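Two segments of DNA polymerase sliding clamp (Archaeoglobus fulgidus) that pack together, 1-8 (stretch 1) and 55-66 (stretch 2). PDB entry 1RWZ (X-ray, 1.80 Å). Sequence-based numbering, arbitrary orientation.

Stretch 1 (1-8) MIDVIMTG
Stretch 2 55-66: SFEVYNIDEEKT

The N-terminal strand of this sliding clamp and a strand more than fifty residues later form a two-stranded antiparallel ladder, closed at one end by a salt bridge and at the other by a forked carbonyl and a water. It illustrates how an antiparallel pair sorts its residues: hydrogen-bonded and non-hydrogen-bonded pairs alternate, and successive side chains go to opposite faces of the sheet.

Strand 2-7 is extended, with phi -119 to -148° and psi 107 to 163° over Ile2 to Met6, and Thr7 at -73/152. It lies against strand 58-61 (phi -119 to -141°, psi 93 to 149°), the axes approaching to 4.6 Å with their directions 165° apart. The register is Ile2 with Ile61, Asp3 with Asn60, Val4 with Tyr59 and Ile5 with Val58. Asp3 and Asn60 form a small ring closed by two hydrogen bonds, Asp3 N to Asn60 O at 2.9 Å and Asn60 N to Asp3 O at 3.0 Å. The next such ring is lopsided: Ile5 N donates to Val58 O at 2.8 Å, whereas the return bond from Val58 N to Ile5 O is weak at 3.3 Å. Ile5 O also accepts from Glu57 N at 2.8 Å. Glu57 (m, m, chi3 -43°), at phi/psi -79/-39, has left the extended conformation, so two successive amides converge on one oxygen. At the non-hydrogen-bonded pairs the backbones draw together, Val4 CA to Tyr59 CA and Ile2 CA to Ile61 CA both at 4.5 Å, the first between the rings and the second beyond Asp3 and Asn60. Val4 CA also makes a CA-H...O contact of 3.2 Å with Val58 O.

One face carries Ile2, Val4, Tyr59 and Ile61. Val4 (m) sets CG1 3.5 Å from CD1 of Tyr59 (t, chi2 79°), while Val4 CB lies 3.9 Å from Phe56 CD1. Phe56 (m, chi2 -95°) starts sideways but brings its ring end nearer, so that Phe56 CD1 is also 3.9 Å from Met6 CB. Met6 (p, t, m) holds SD 5.3 Å from the Phe56 ring centroid, obliquely. Ile2 (m, t) meets Ile61 (p, t) more loosely, CG1 to CG2 at 4.3 Å, and the end of Ile61 leads away; Ile2 CD1 touches Lys65 (t, t, m, t), 3.5 Å from its CD. On the other face are Asp3 (t), Asn60 (m), Ile5 (m, t) and Val58 (t), where Ile5 CB packs 3.9 Å from Val58 CB.

Met1 (t, t, chi3 -101°) supplies the free, positively charged chain terminus, and its N forms a salt bridge of 2.6 Å with Asp62 OD1. Asp62 (m) leaves its backbone sideways, but its end comes nearer, bringing the carboxylate to the terminus. Asp62 N answers with a 3.1 Å bond to Met1 O. A water donates to Met1 O at 3.1 Å, weakly, and to Glu63 O at 2.6 Å. At the far end, another water accepts from Thr7 N at 3.0 Å and donates to Ser55 O at 2.9 Å and Glu57 OE2 at 2.7 Å.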

# COMPACT_ATOMS: atom_id res chain seq x y z
N MET A 1 35.58 13.29 19.82
CA MET A 1 34.11 13.20 19.57
C MET A 1 33.79 13.13 18.09
O MET A 1 34.56 13.59 17.25
CB MET A 1 33.39 14.42 20.16
CG MET A 1 31.89 14.45 19.82
SD MET A 1 31.11 16.07 20.02
CE MET A 1 30.29 15.85 21.61
N ILE A 2 32.64 12.54 17.78
CA ILE A 2 32.16 12.42 16.42
C ILE A 2 30.83 13.18 16.38
O ILE A 2 29.98 12.97 17.25
CB ILE A 2 31.88 10.96 16.03
CG1 ILE A 2 33.21 10.20 15.92
CG2 ILE A 2 31.09 10.89 14.74
CD1 ILE A 2 33.03 8.71 15.72
N ASP A 3 30.67 14.06 15.41
CA ASP A 3 29.43 14.81 15.28
C ASP A 3 29.20 15.07 13.80
O ASP A 3 29.90 15.88 13.20
CB ASP A 3 29.50 16.12 16.05
CG ASP A 3 28.22 16.92 15.97
OD1 ASP A 3 27.16 16.32 15.69
OD2 ASP A 3 28.27 18.15 16.18
N VAL A 4 28.23 14.37 13.23
CA VAL A 4 27.94 14.52 11.81
C VAL A 4 26.45 14.75 11.58
O VAL A 4 25.62 14.36 12.39
CB VAL A 4 28.38 13.27 11.01
CG1 VAL A 4 29.85 12.98 11.28
CG2 VAL A 4 27.54 12.06 11.40
N ILE A 5 26.13 15.39 10.47
CA ILE A 5 24.74 15.65 10.11
C ILE A 5 24.57 15.18 8.67
O ILE A 5 25.36 15.53 7.79
CB ILE A 5 24.39 17.14 10.25
CG1 ILE A 5 24.53 17.55 11.72
CG2 ILE A 5 22.97 17.40 9.76
CD1 ILE A 5 24.14 19.00 12.02
N MET A 6 23.53 14.39 8.44
CA MET A 6 23.26 13.82 7.13
C MET A 6 21.75 13.81 6.87
O MET A 6 20.97 13.95 7.80
CB MET A 6 23.79 12.39 7.10
CG MET A 6 23.05 11.46 8.07
SD MET A 6 24.05 10.04 8.61
CE MET A 6 24.20 9.18 7.08
N THR A 7 21.35 13.65 5.61
CA THR A 7 19.92 13.61 5.31
C THR A 7 19.35 12.29 5.81
O THR A 7 20.06 11.28 5.88
CB THR A 7 19.64 13.72 3.80
OG1 THR A 7 20.05 12.51 3.15
CG2 THR A 7 20.38 14.90 3.21
N GLY A 8 18.07 12.30 6.15
CA GLY A 8 17.42 11.09 6.63
C GLY A 8 17.50 9.97 5.60
O GLY A 8 17.75 8.82 5.94
N SER A 55 29.57 14.36 1.39
CA SER A 55 28.18 13.96 1.20
C SER A 55 27.36 14.30 2.44
O SER A 55 26.13 14.25 2.42
CB SER A 55 28.08 12.46 0.90
OG SER A 55 28.56 12.19 -0.41
N PHE A 56 28.06 14.64 3.52
CA PHE A 56 27.42 15.03 4.78
C PHE A 56 27.18 16.54 4.78
O PHE A 56 27.87 17.28 4.09
CB PHE A 56 28.35 14.71 5.96
CG PHE A 56 28.46 13.25 6.28
CD1 PHE A 56 27.65 12.68 7.26
CD2 PHE A 56 29.38 12.45 5.62
CE1 PHE A 56 27.76 11.32 7.57
CE2 PHE A 56 29.50 11.09 5.92
CZ PHE A 56 28.69 10.53 6.90
N GLU A 57 26.21 17.00 5.57
CA GLU A 57 25.95 18.43 5.66
C GLU A 57 27.02 18.98 6.60
O GLU A 57 27.54 20.08 6.40
CB GLU A 57 24.56 18.70 6.25
CG GLU A 57 23.43 17.95 5.55
CD GLU A 57 23.46 18.10 4.04
OE1 GLU A 57 23.68 19.23 3.56
OE2 GLU A 57 23.25 17.09 3.34
N VAL A 58 27.32 18.19 7.63
CA VAL A 58 28.36 18.52 8.61
C VAL A 58 29.11 17.23 8.92
O VAL A 58 28.50 16.18 9.12
CB VAL A 58 27.76 19.05 9.94
CG1 VAL A 58 28.87 19.24 10.97
CG2 VAL A 58 27.03 20.38 9.71
N TYR A 59 30.44 17.31 8.96
CA TYR A 59 31.25 16.13 9.26
C TYR A 59 32.41 16.58 10.15
O TYR A 59 33.46 17.01 9.65
CB TYR A 59 31.79 15.50 7.97
CG TYR A 59 32.42 14.13 8.17
CD1 TYR A 59 31.62 12.99 8.30
CD2 TYR A 59 33.80 13.99 8.28
CE1 TYR A 59 32.19 11.74 8.53
CE2 TYR A 59 34.38 12.74 8.51
CZ TYR A 59 33.57 11.62 8.64
OH TYR A 59 34.13 10.38 8.88
N ASN A 60 32.21 16.49 11.46
CA ASN A 60 33.24 16.90 12.42
C ASN A 60 33.70 15.77 13.31
O ASN A 60 32.95 15.31 14.17
CB ASN A 60 32.72 18.03 13.32
CG ASN A 60 32.34 19.27 12.54
OD1 ASN A 60 33.05 19.67 11.62
ND2 ASN A 60 31.25 19.90 12.94
N ILE A 61 34.93 15.31 13.10
CA ILE A 61 35.48 14.25 13.93
C ILE A 61 36.83 14.71 14.47
O ILE A 61 37.53 15.49 13.83
CB ILE A 61 35.70 12.94 13.13
CG1 ILE A 61 36.76 13.15 12.05
CG2 ILE A 61 34.39 12.48 12.52
CD1 ILE A 61 37.22 11.86 11.40
N ASP A 62 37.18 14.24 15.66
CA ASP A 62 38.46 14.58 16.25
C ASP A 62 39.48 13.63 15.63
O ASP A 62 40.22 14.01 14.72
CB ASP A 62 38.41 14.41 17.77
CG ASP A 62 37.64 15.54 18.45
OD1 ASP A 62 37.21 15.36 19.60
OD2 ASP A 62 37.49 16.61 17.82
N GLU A 63 39.50 12.39 16.11
CA GLU A 63 40.41 11.40 15.56
C GLU A 63 39.55 10.37 14.83
O GLU A 63 38.34 10.30 15.06
CB GLU A 63 41.20 10.71 16.68
CG GLU A 63 40.38 9.81 17.59
CD GLU A 63 39.53 10.58 18.59
OE1 GLU A 63 38.75 9.94 19.32
OE2 GLU A 63 39.65 11.82 18.65
N GLU A 64 40.16 9.59 13.95
CA GLU A 64 39.41 8.57 13.23
C GLU A 64 38.96 7.56 14.28
O GLU A 64 39.75 7.15 15.13
CB GLU A 64 40.28 7.89 12.18
CG GLU A 64 40.84 8.85 11.13
CD GLU A 64 41.41 8.13 9.93
OE1 GLU A 64 42.12 7.12 10.13
OE2 GLU A 64 41.17 8.58 8.79
N LYS A 65 37.69 7.17 14.23
CA LYS A 65 37.17 6.24 15.21
C LYS A 65 36.30 5.14 14.61
O LYS A 65 35.61 5.35 13.62
CB LYS A 65 36.35 7.01 16.26
CG LYS A 65 35.79 6.13 17.37
CD LYS A 65 34.78 6.90 18.21
CE LYS A 65 35.40 8.10 18.90
NZ LYS A 65 34.39 8.90 19.65
N THR A 66 36.36 3.97 15.24
CA THR A 66 35.57 2.83 14.81
C THR A 66 34.59 2.50 15.93
O THR A 66 34.99 2.41 17.09
CB THR A 66 36.45 1.60 14.55
OG1 THR A 66 37.42 1.90 13.54
CG2 THR A 66 35.60 0.42 14.11
O HOH W 1 34.50 16.49 16.67
O HOH W 2 36.50 11.25 16.63
O HOH W 3 23.74 14.46 3.96